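Long-range contacts in tripeptidase (Staphylococcus aureus subsp. aureus, PDB 3RZA), which probably hydrolyses tripeptides as a metal-dependent peptidase of the M20 family, and binds zinc and calcium ions in the crystal: residues A[91-96]-A[386-391]; A[181-186]-A[317-322]; A[194-199]-A[310-315]. One frame throughout, in Å; residues are numbered along the deposited sequence.

Interaction 1: A[91-96]-A[386-391]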
loop_
_atom_site.group_PDB
_atom_site.type_symbol
_atom_site.label_atom_id
_atom_site.label_comp_id
_atom_site.label_asym_id
_atom_site.label_seq_id
_atom_site.Cartn_x
_atom_site.Cartn_y
_atom_site.Cartn_z
ATOM N N PRO A 91 -52.049 15.081 -5.740
ATOM C CA PRO A 91 -50.725 15.199 -5.169
ATOM C C PRO A 91 -49.643 15.683 -6.145
ATOM O O PRO A 91 -49.742 15.457 -7.372
ATOM C CB PRO A 91 -50.416 13.765 -4.725
ATOM C CG PRO A 91 -51.701 13.206 -4.410
ATOM C CD PRO A 91 -52.617 13.749 -5.443
ATOM N N LYS A 92 -48.645 16.362 -5.584
ATOM C CA LYS A 92 -47.543 16.919 -6.352
ATOM C C LYS A 92 -46.415 15.917 -6.277
ATOM O O LYS A 92 -46.014 15.520 -5.176
ATOM C CB LYS A 92 -47.105 18.257 -5.774
ATOM C CG LYS A 92 -48.205 19.350 -5.787
ATOM C CD LYS A 92 -47.715 20.576 -5.048
ATOM C CE LYS A 92 -48.619 21.774 -5.249
ATOM N NZ LYS A 92 -48.082 22.964 -4.523
ATOM N N LEU A 93 -45.914 15.520 -7.446
ATOM C CA LEU A 93 -44.943 14.445 -7.609
ATOM C C LEU A 93 -43.614 15.023 -7.982
ATOM O O LEU A 93 -43.558 16.073 -8.643
ATOM C CB LEU A 93 -45.400 13.523 -8.748
ATOM C CG LEU A 93 -44.557 12.295 -9.091
ATOM C CD1 LEU A 93 -44.337 11.396 -7.858
ATOM C CD2 LEU A 93 -45.258 11.552 -10.190
ATOM N N TYR A 94 -42.533 14.348 -7.590
ATOM C CA TYR A 94 -41.235 14.569 -8.213
ATOM C C TYR A 94 -40.626 13.256 -8.660
ATOM O O TYR A 94 -40.940 12.210 -8.123
ATOM C CB TYR A 94 -40.258 15.367 -7.309
ATOM C CG TYR A 94 -39.366 14.506 -6.450
ATOM C CD1 TYR A 94 -39.838 13.976 -5.256
ATOM C CD2 TYR A 94 -38.053 14.195 -6.843
ATOM C CE1 TYR A 94 -39.056 13.155 -4.478
ATOM C CE2 TYR A 94 -37.262 13.362 -6.066
ATOM C CZ TYR A 94 -37.771 12.848 -4.871
ATOM O OH TYR A 94 -36.979 12.032 -4.084
ATOM N N LEU A 95 -39.763 13.344 -9.670
ATOM C CA LEU A 95 -38.988 12.217 -10.170
ATOM C C LEU A 95 -37.558 12.699 -10.274
ATOM O O LEU A 95 -37.347 13.842 -10.668
ATOM C CB LEU A 95 -39.498 11.799 -11.541
ATOM C CG LEU A 95 -40.959 11.366 -11.644
ATOM C CD1 LEU A 95 -41.369 11.313 -13.129
ATOM C CD2 LEU A 95 -41.163 10.009 -10.947
ATOM N N THR A 96 -36.589 11.846 -9.937
ATOM C CA THR A 96 -35.165 12.199 -10.018
ATOM C C THR A 96 -34.299 11.107 -10.646
ATOM O O THR A 96 -34.524 9.922 -10.421
ATOM C CB THR A 96 -34.561 12.633 -8.640
ATOM O OG1 THR A 96 -33.229 13.117 -8.827
ATOM C CG2 THR A 96 -34.522 11.501 -7.653
ATOM N N GLU A 386 -47.423 5.272 -15.909
ATOM C CA GLU A 386 -48.521 4.733 -15.126
ATOM C C GLU A 386 -48.605 5.397 -13.752
ATOM O O GLU A 386 -49.702 5.718 -13.296
ATOM C CB GLU A 386 -48.361 3.224 -14.986
ATOM C CG GLU A 386 -49.554 2.498 -14.439
ATOM C CD GLU A 386 -50.789 2.561 -15.327
ATOM O OE1 GLU A 386 -50.668 2.749 -16.557
ATOM O OE2 GLU A 386 -51.886 2.413 -14.777
ATOM N N ILE A 387 -47.449 5.635 -13.128
ATOM C CA ILE A 387 -47.369 6.349 -11.827
ATOM C C ILE A 387 -47.944 7.766 -11.907
ATOM O O ILE A 387 -48.689 8.174 -11.025
ATOM C CB ILE A 387 -45.889 6.410 -11.294
ATOM C CG1 ILE A 387 -45.445 5.029 -10.818
ATOM C CG2 ILE A 387 -45.740 7.466 -10.172
ATOM C CD1 ILE A 387 -43.968 4.910 -10.500
ATOM N N ILE A 388 -47.599 8.498 -12.970
ATOM C CA ILE A 388 -48.176 9.831 -13.223
ATOM C C ILE A 388 -49.714 9.773 -13.387
ATOM O O ILE A 388 -50.425 10.646 -12.847
ATOM C CB ILE A 388 -47.531 10.519 -14.461
ATOM C CG1 ILE A 388 -46.118 10.987 -14.128
ATOM C CG2 ILE A 388 -48.356 11.720 -14.937
ATOM C CD1 ILE A 388 -45.293 11.371 -15.373
ATOM N N LYS A 389 -50.207 8.742 -14.104
ATOM C CA LYS A 389 -51.664 8.540 -14.291
ATOM C C LYS A 389 -52.378 8.195 -12.983
ATOM O O LYS A 389 -53.486 8.683 -12.744
ATOM C CB LYS A 389 -51.962 7.439 -15.342
ATOM C CG LYS A 389 -51.706 7.835 -16.810
ATOM C CD LYS A 389 -51.960 6.647 -17.761
ATOM C CE LYS A 389 -52.282 7.119 -19.163
ATOM N NZ LYS A 389 -52.455 5.995 -20.149
ATOM N N ILE A 390 -51.754 7.334 -12.161
ATOM C CA ILE A 390 -52.343 6.908 -10.881
ATOM C C ILE A 390 -52.422 8.092 -9.892
ATOM O O ILE A 390 -53.450 8.291 -9.247
ATOM C CB ILE A 390 -51.568 5.713 -10.249
ATOM C CG1 ILE A 390 -51.773 4.431 -11.080
ATOM C CG2 ILE A 390 -52.043 5.460 -8.804
ATOM C CD1 ILE A 390 -50.657 3.363 -10.892
ATOM N N VAL A 391 -51.337 8.865 -9.807
ATOM C CA VAL A 391 -51.305 10.117 -9.030
ATOM C C VAL A 391 -52.402 11.101 -9.503
ATOM O O VAL A 391 -53.070 11.731 -8.673
ATOM C CB VAL A 391 -49.880 10.797 -9.081
ATOM C CG1 VAL A 391 -49.897 12.189 -8.436
ATOM C CG2 VAL A 391 -48.826 9.909 -8.388
#

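Interaction 2: A[181-186]-A[317-322]. With ZN (zinc ion), chain C.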
loop_
_atom_site.group_PDB
_atom_site.type_symbol
_atom_site.label_atom_id
_atom_site.label_comp_id
_atom_site.label_asym_id
_atom_site.label_seq_id
_atom_site.Cartn_x
_atom_site.Cartn_y
_atom_site.Cartn_z
ATOM N N PHE A 181 -44.488 13.756 -2.562
ATOM C CA PHE A 181 -43.660 12.538 -2.536
ATOM C C PHE A 181 -43.030 12.316 -3.901
ATOM O O PHE A 181 -43.355 13.022 -4.873
ATOM C CB PHE A 181 -44.490 11.300 -2.118
ATOM C CG PHE A 181 -45.775 11.116 -2.906
ATOM C CD1 PHE A 181 -45.767 10.506 -4.181
ATOM C CD2 PHE A 181 -46.997 11.528 -2.376
ATOM C CE1 PHE A 181 -46.949 10.340 -4.906
ATOM C CE2 PHE A 181 -48.187 11.347 -3.094
ATOM C CZ PHE A 181 -48.157 10.767 -4.372
ATOM N N GLY A 182 -42.128 11.344 -3.992
ATOM C CA GLY A 182 -41.588 10.983 -5.279
ATOM C C GLY A 182 -40.644 9.833 -5.363
ATOM O O GLY A 182 -40.587 9.005 -4.477
ATOM N N TYR A 183 -39.971 9.744 -6.509
ATOM C CA TYR A 183 -39.303 8.535 -6.934
ATOM C C TYR A 183 -37.945 8.837 -7.506
ATOM O O TYR A 183 -37.841 9.638 -8.441
ATOM C CB TYR A 183 -40.138 7.826 -7.986
ATOM C CG TYR A 183 -41.497 7.472 -7.465
ATOM C CD1 TYR A 183 -41.672 6.365 -6.628
ATOM C CD2 TYR A 183 -42.604 8.306 -7.717
ATOM C CE1 TYR A 183 -42.931 6.053 -6.107
ATOM C CE2 TYR A 183 -43.860 8.007 -7.195
ATOM C CZ TYR A 183 -44.022 6.877 -6.396
ATOM O OH TYR A 183 -45.272 6.599 -5.854
ATOM N N ALA A 184 -36.909 8.201 -6.960
ATOM C CA ALA A 184 -35.593 8.153 -7.611
ATOM C C ALA A 184 -35.576 6.969 -8.570
ATOM O O ALA A 184 -35.760 5.842 -8.147
ATOM C CB ALA A 184 -34.501 8.049 -6.579
ATOM N N ILE A 185 -35.391 7.241 -9.866
ATOM C CA ILE A 185 -35.416 6.214 -10.904
ATOM C C ILE A 185 -33.983 5.695 -11.040
ATOM O O ILE A 185 -33.279 6.004 -12.015
ATOM C CB ILE A 185 -35.978 6.773 -12.281
ATOM C CG1 ILE A 185 -37.328 7.524 -12.080
ATOM C CG2 ILE A 185 -36.154 5.630 -13.301
ATOM C CD1 ILE A 185 -37.800 8.283 -13.324
ATOM N N ASP A 186 -33.531 4.935 -10.037
ATOM C CA ASP A 186 -32.105 4.638 -9.868
ATOM C C ASP A 186 -31.789 3.486 -8.849
ATOM O O ASP A 186 -30.844 3.588 -8.086
ATOM C CB ASP A 186 -31.366 5.945 -9.436
ATOM C CG ASP A 186 -29.838 5.831 -9.495
ATOM O OD1 ASP A 186 -29.320 5.141 -10.392
ATOM O OD2 ASP A 186 -29.150 6.455 -8.653
ATOM N N GLU A 317 -47.733 3.874 3.077
ATOM C CA GLU A 317 -47.674 5.234 2.550
ATOM C C GLU A 317 -48.066 5.264 1.093
ATOM O O GLU A 317 -47.775 4.310 0.362
ATOM C CB GLU A 317 -46.267 5.828 2.669
ATOM C CG GLU A 317 -45.911 6.298 4.066
ATOM C CD GLU A 317 -46.579 7.622 4.450
ATOM O OE1 GLU A 317 -46.398 8.643 3.733
ATOM O OE2 GLU A 317 -47.263 7.635 5.487
ATOM N N ALA A 318 -48.750 6.352 0.697
ATOM C CA ALA A 318 -49.188 6.590 -0.691
ATOM C C ALA A 318 -48.093 6.350 -1.721
ATOM O O ALA A 318 -48.335 5.707 -2.745
ATOM C CB ALA A 318 -49.727 8.028 -0.844
ATOM N N VAL A 319 -46.892 6.871 -1.440
ATOM C CA VAL A 319 -45.752 6.726 -2.352
ATOM C C VAL A 319 -45.374 5.262 -2.656
ATOM O O VAL A 319 -45.018 4.940 -3.799
ATOM C CB VAL A 319 -44.505 7.537 -1.864
ATOM C CG1 VAL A 319 -43.946 6.996 -0.531
ATOM C CG2 VAL A 319 -43.440 7.568 -2.937
ATOM N N VAL A 320 -45.478 4.386 -1.656
ATOM C CA VAL A 320 -45.175 2.958 -1.828
ATOM C C VAL A 320 -46.300 2.254 -2.577
ATOM O O VAL A 320 -46.055 1.504 -3.517
ATOM C CB VAL A 320 -44.953 2.249 -0.470
ATOM C CG1 VAL A 320 -44.632 0.774 -0.681
ATOM C CG2 VAL A 320 -43.847 2.937 0.359
ATOM N N LYS A 321 -47.536 2.512 -2.159
ATOM C CA LYS A 321 -48.721 1.891 -2.771
ATOM C C LYS A 321 -48.910 2.245 -4.252
ATOM O O LYS A 321 -49.246 1.384 -5.055
ATOM C CB LYS A 321 -49.988 2.247 -1.972
ATOM C CG LYS A 321 -50.007 1.652 -0.529
ATOM C CD LYS A 321 -50.442 0.174 -0.541
ATOM C CE LYS A 321 -49.830 -0.677 0.597
ATOM N NZ LYS A 321 -48.493 -1.313 0.262
ATOM N N ILE A 322 -48.652 3.496 -4.614
ATOM C CA ILE A 322 -48.696 3.928 -6.029
ATOM C C ILE A 322 -47.598 3.229 -6.885
ATOM O O ILE A 322 -47.876 2.774 -8.012
ATOM C CB ILE A 322 -48.642 5.469 -6.146
ATOM C CG1 ILE A 322 -49.922 6.092 -5.548
ATOM C CG2 ILE A 322 -48.477 5.892 -7.590
ATOM C CD1 ILE A 322 -49.791 7.590 -5.173
HETATM ZN ZN ZN C . -27.228 5.601 -10.405
HETATM O O HOH W 1 -26.089 4.710 -8.900
#

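Interaction 3: A[194-199]-A[310-315]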
loop_
_atom_site.group_PDB
_atom_site.type_symbol
_atom_site.label_atom_id
_atom_site.label_comp_id
_atom_site.label_asym_id
_atom_site.label_seq_id
_atom_site.Cartn_x
_atom_site.Cartn_y
_atom_site.Cartn_z
ATOM N N THR A 194 -39.531 -1.980 -5.903
ATOM C CA THR A 194 -39.366 -0.647 -5.285
ATOM C C THR A 194 -38.517 -0.802 -4.032
ATOM O O THR A 194 -38.832 -1.613 -3.178
ATOM C CB THR A 194 -40.751 -0.044 -4.879
ATOM O OG1 THR A 194 -41.610 -0.058 -6.009
ATOM C CG2 THR A 194 -40.618 1.385 -4.374
ATOM N N VAL A 195 -37.430 -0.028 -3.941
ATOM C CA VAL A 195 -36.670 0.091 -2.721
ATOM C C VAL A 195 -37.401 1.055 -1.771
ATOM O O VAL A 195 -37.552 2.237 -2.104
ATOM C CB VAL A 195 -35.263 0.644 -2.996
ATOM C CG1 VAL A 195 -34.544 0.920 -1.692
ATOM C CG2 VAL A 195 -34.469 -0.303 -3.909
ATOM N N VAL A 196 -37.822 0.553 -0.609
ATOM C CA VAL A 196 -38.553 1.361 0.431
ATOM C C VAL A 196 -37.693 1.762 1.622
ATOM O O VAL A 196 -38.151 2.506 2.506
ATOM C CB VAL A 196 -39.859 0.651 0.929
ATOM C CG1 VAL A 196 -40.811 0.419 -0.276
ATOM C CG2 VAL A 196 -39.559 -0.695 1.711
ATOM N N GLY A 197 -36.443 1.306 1.640
ATOM C CA GLY A 197 -35.531 1.679 2.671
ATOM C C GLY A 197 -34.122 1.456 2.226
ATOM O O GLY A 197 -33.876 0.635 1.349
ATOM N N ALA A 198 -33.201 2.206 2.827
ATOM C CA ALA A 198 -31.766 2.166 2.488
ATOM C C ALA A 198 -31.008 2.479 3.778
ATOM O O ALA A 198 -31.560 3.160 4.642
ATOM C CB ALA A 198 -31.449 3.208 1.382
ATOM N N PRO A 199 -29.755 1.970 3.932
ATOM C CA PRO A 199 -29.032 2.117 5.201
ATOM C C PRO A 199 -28.327 3.470 5.348
ATOM O O PRO A 199 -28.216 4.244 4.364
ATOM C CB PRO A 199 -27.993 1.015 5.116
ATOM C CG PRO A 199 -27.606 1.025 3.664
ATOM C CD PRO A 199 -28.868 1.417 2.892
ATOM N N GLY A 310 -29.695 6.808 6.432
ATOM C CA GLY A 310 -30.682 5.796 6.092
ATOM C C GLY A 310 -32.100 6.287 6.210
ATOM O O GLY A 310 -32.349 7.338 6.775
ATOM N N PHE A 311 -33.017 5.545 5.605
ATOM C CA PHE A 311 -34.446 5.796 5.719
ATOM C C PHE A 311 -35.221 4.476 5.596
ATOM O O PHE A 311 -34.667 3.425 5.229
ATOM C CB PHE A 311 -34.913 6.811 4.660
ATOM C CG PHE A 311 -34.883 6.282 3.246
ATOM C CD1 PHE A 311 -33.716 6.324 2.494
ATOM C CD2 PHE A 311 -36.029 5.729 2.660
ATOM C CE1 PHE A 311 -33.684 5.823 1.195
ATOM C CE2 PHE A 311 -35.999 5.211 1.367
ATOM C CZ PHE A 311 -34.829 5.267 0.634
ATOM N N LYS A 312 -36.485 4.540 5.965
ATOM C CA LYS A 312 -37.422 3.443 5.783
ATOM C C LYS A 312 -38.775 4.105 5.669
ATOM O O LYS A 312 -39.198 4.787 6.604
ATOM C CB LYS A 312 -37.375 2.486 6.986
ATOM C CG LYS A 312 -38.402 1.281 6.971
ATOM C CD LYS A 312 -38.173 0.309 5.814
ATOM C CE LYS A 312 -39.247 -0.792 5.768
ATOM N NZ LYS A 312 -40.609 -0.334 5.194
ATOM N N ILE A 313 -39.415 3.977 4.510
ATOM C CA ILE A 313 -40.763 4.493 4.316
ATOM C C ILE A 313 -41.757 3.379 4.697
ATOM O O ILE A 313 -41.608 2.216 4.288
ATOM C CB ILE A 313 -40.999 4.969 2.874
ATOM C CG1 ILE A 313 -39.900 5.958 2.420
ATOM C CG2 ILE A 313 -42.367 5.606 2.766
ATOM C CD1 ILE A 313 -39.688 7.142 3.324
ATOM N N ASN A 314 -42.729 3.736 5.525
ATOM C CA ASN A 314 -43.792 2.831 5.935
ATOM C C ASN A 314 -44.500 2.259 4.688
ATOM O O ASN A 314 -44.829 2.997 3.761
ATOM C CB ASN A 314 -44.760 3.599 6.853
ATOM C CG ASN A 314 -45.866 2.743 7.411
ATOM O OD1 ASN A 314 -46.652 2.130 6.671
ATOM N ND2 ASN A 314 -45.994 2.759 8.724
ATOM N N ASP A 315 -44.743 0.950 4.687
ATOM C CA ASP A 315 -45.283 0.257 3.500
ATOM C C ASP A 315 -46.730 0.629 3.123
ATOM O O ASP A 315 -47.147 0.324 2.009
ATOM C CB ASP A 315 -45.186 -1.266 3.666
ATOM C CG ASP A 315 -43.744 -1.759 3.708
ATOM O OD1 ASP A 315 -43.211 -2.156 2.632
ATOM O OD2 ASP A 315 -43.144 -1.720 4.817
#

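Interaction 1: A[91-96]-A[386-391]
Strand 93-98 of the central sheet and helix 374-393, the last helix of the chain, form a strand-on-helix layer in which Leu93 meets Ile387, Ile388 and Val391, and Pro91 meets Val391. Strand residues 93-96 and helix residues 386-391 run antiparallel, 167° apart, with axes 10.5 Å from each other at closest, a spacing that branched aliphatic side chains can fill. On the strand side Leu93 presents one methyl, CD2, to three residues of the helix. With its CG swung trans to the backbone N (chi1 -179°), CD2 lies 4.1 Å from both Ile387 CG2 and Ile388 CG1, and the leucine side chain crosses both isoleucines at about a right angle. Val391, one helical turn beyond Ile387, meets both Leu93 and Pro91: its CG2 is 4.3 Å from Leu93 CD2, and its CG1 is 4.1 Å from Pro91 CB and 3.4 Å from Pro91 O. With no hydrogen bond between the segments, the fit rests on shape and apolar burial. Tyr183 of the adjacent strand 181-184 touches both Leu93 and Ile387, Ile154 of strand 154-159 meets Ile388, and Ile390 turns to helix 318-329, so the helix rests on the sheet beside helix 318-329.

Interaction 2: A[181-186]-A[317-322]
Phe181, Gly182 and Tyr183 of strand 181-184 receive the first turn of helix 318-329; residues 318-322 cross strand 181-184 at -52°, with the axes 8.6 Å apart at closest. The apolar part centres on Phe181 and Val319. The two side chains pass alongside, heading opposite ways, Phe181 CB reaching 3.8 Å from Val319 CB, while the CA of Val319 lies over one face of the ring. With chi1 at 51° the Phe181 ring is tucked over its own backbone, flanked by N and C. Ile322, one turn on from Ala318, brings its CD1 obliquely to within 3.7 Å of Phe181 CZ, with Ala318 CB flanking the ring as well. Branched Val319 suits its place because CG2 also wedges against the strand, 3.6 Å from Tyr183 CE1 and close to the carbonyl O of Gly182.

The polar part is one hydrogen bond. Tyr183 OH donates to Val319 O over 2.7 Å, in the carbonyl plane and on a lone pair (C=O...donor angle 122°), giving a buried hydroxyl an acceptor on the helix backbone while the ring stays among apolar groups.

Metal binding occupies the far end of the same segment. Beyond an inverse gamma turn at Ile185, Asp186 OD1 binds the zinc ion at 2.1 Å, with OD2 a longer 2.7 Å from the metal; His98, Asp129 and a water complete the site, and Tyr362 OH bonds to OD1.

Strand 181-184 lies between parallel strands 93-98 and 355-359, and Val356 of the latter touches both Tyr183 and Val319. Ile322 rests on Ile390 of helix 374-393, joining the two helices over this side of the sheet.

Interaction 3: A[194-199]-A[310-315]
Val196 to Ala198 and Phe311 to Ile313 run antiparallel, joined by three backbone bonds: Ile313 N to Val196 O (2.8 Å), Ala198 N to Phe311 O (3.1 Å) and Phe311 N to Ala198 O (3.0 Å). The first is nearly straight, whereas the two that make Ala198 and Phe311 a hydrogen-bonded pair are more bent, their donors tilted from the carbonyl planes. Between these bonds lies the non-hydrogen-bonded pair of Gly197 and Lys312, whose CA atoms come to 4.0 Å; glycine suits this place because a CB would crowd Phe311 O and the Lys312 chain.

The Phe311 ring folds back over the partner strand with chi1 69°. Gly197 CA makes a CH-pi contact, 4.2 Å from the ring centroid and 27° off its normal, and Ala198 N lies over the same face. Small Ala198 points to the same side of the sheet as Phe311, its CB 3.4 Å from Phe311 CE1.

The chain between residues 199 and 310 contains the long strands and helices of a second lobe, so this pairing sits where both connections leave the metal-bearing lobe, as in the two-domain M20 peptidases.

Lys312, on the opposite side of the sheet from Phe311, has a chain bent at chi2 and chi4 that lies alongside Val196. The bends carry NZ back to its own segment, 2.9 Å from Asp315 OD2 in a salt bridge and 2.9 Å from Ile313 O in a hydrogen bond. Aliphatic Val196 offers CG2 to this lysine end and to Asp315, while Val320 of helix 318-329 packs against both Val196 and Ile313.

Overall arrangement
All three contacts reach the same branched sheet. Interactions 1 and 2 are buried strand-on-helix layers touching each other: strands 93-98 and 181-184 are parallel neighbours, probably hydrogen-bonded, as between Thr96 N and Tyr183 O. Interaction 1 is wholly apolar; interaction 2 adds a buried tyrosine bond and leads to the zinc site. Interaction 3, partly buried, is backbone pairing at the passage between lobes, with a salt bridge inside segment 310-315 on its more exposed side. It joins interaction 2 through the chain, since strand 299-312 leads into helix 318-329, and through Lys321 NZ bonding to Asp315 O. Interactions 1 and 3 do not touch, their nearest atoms being about 7 Å apart.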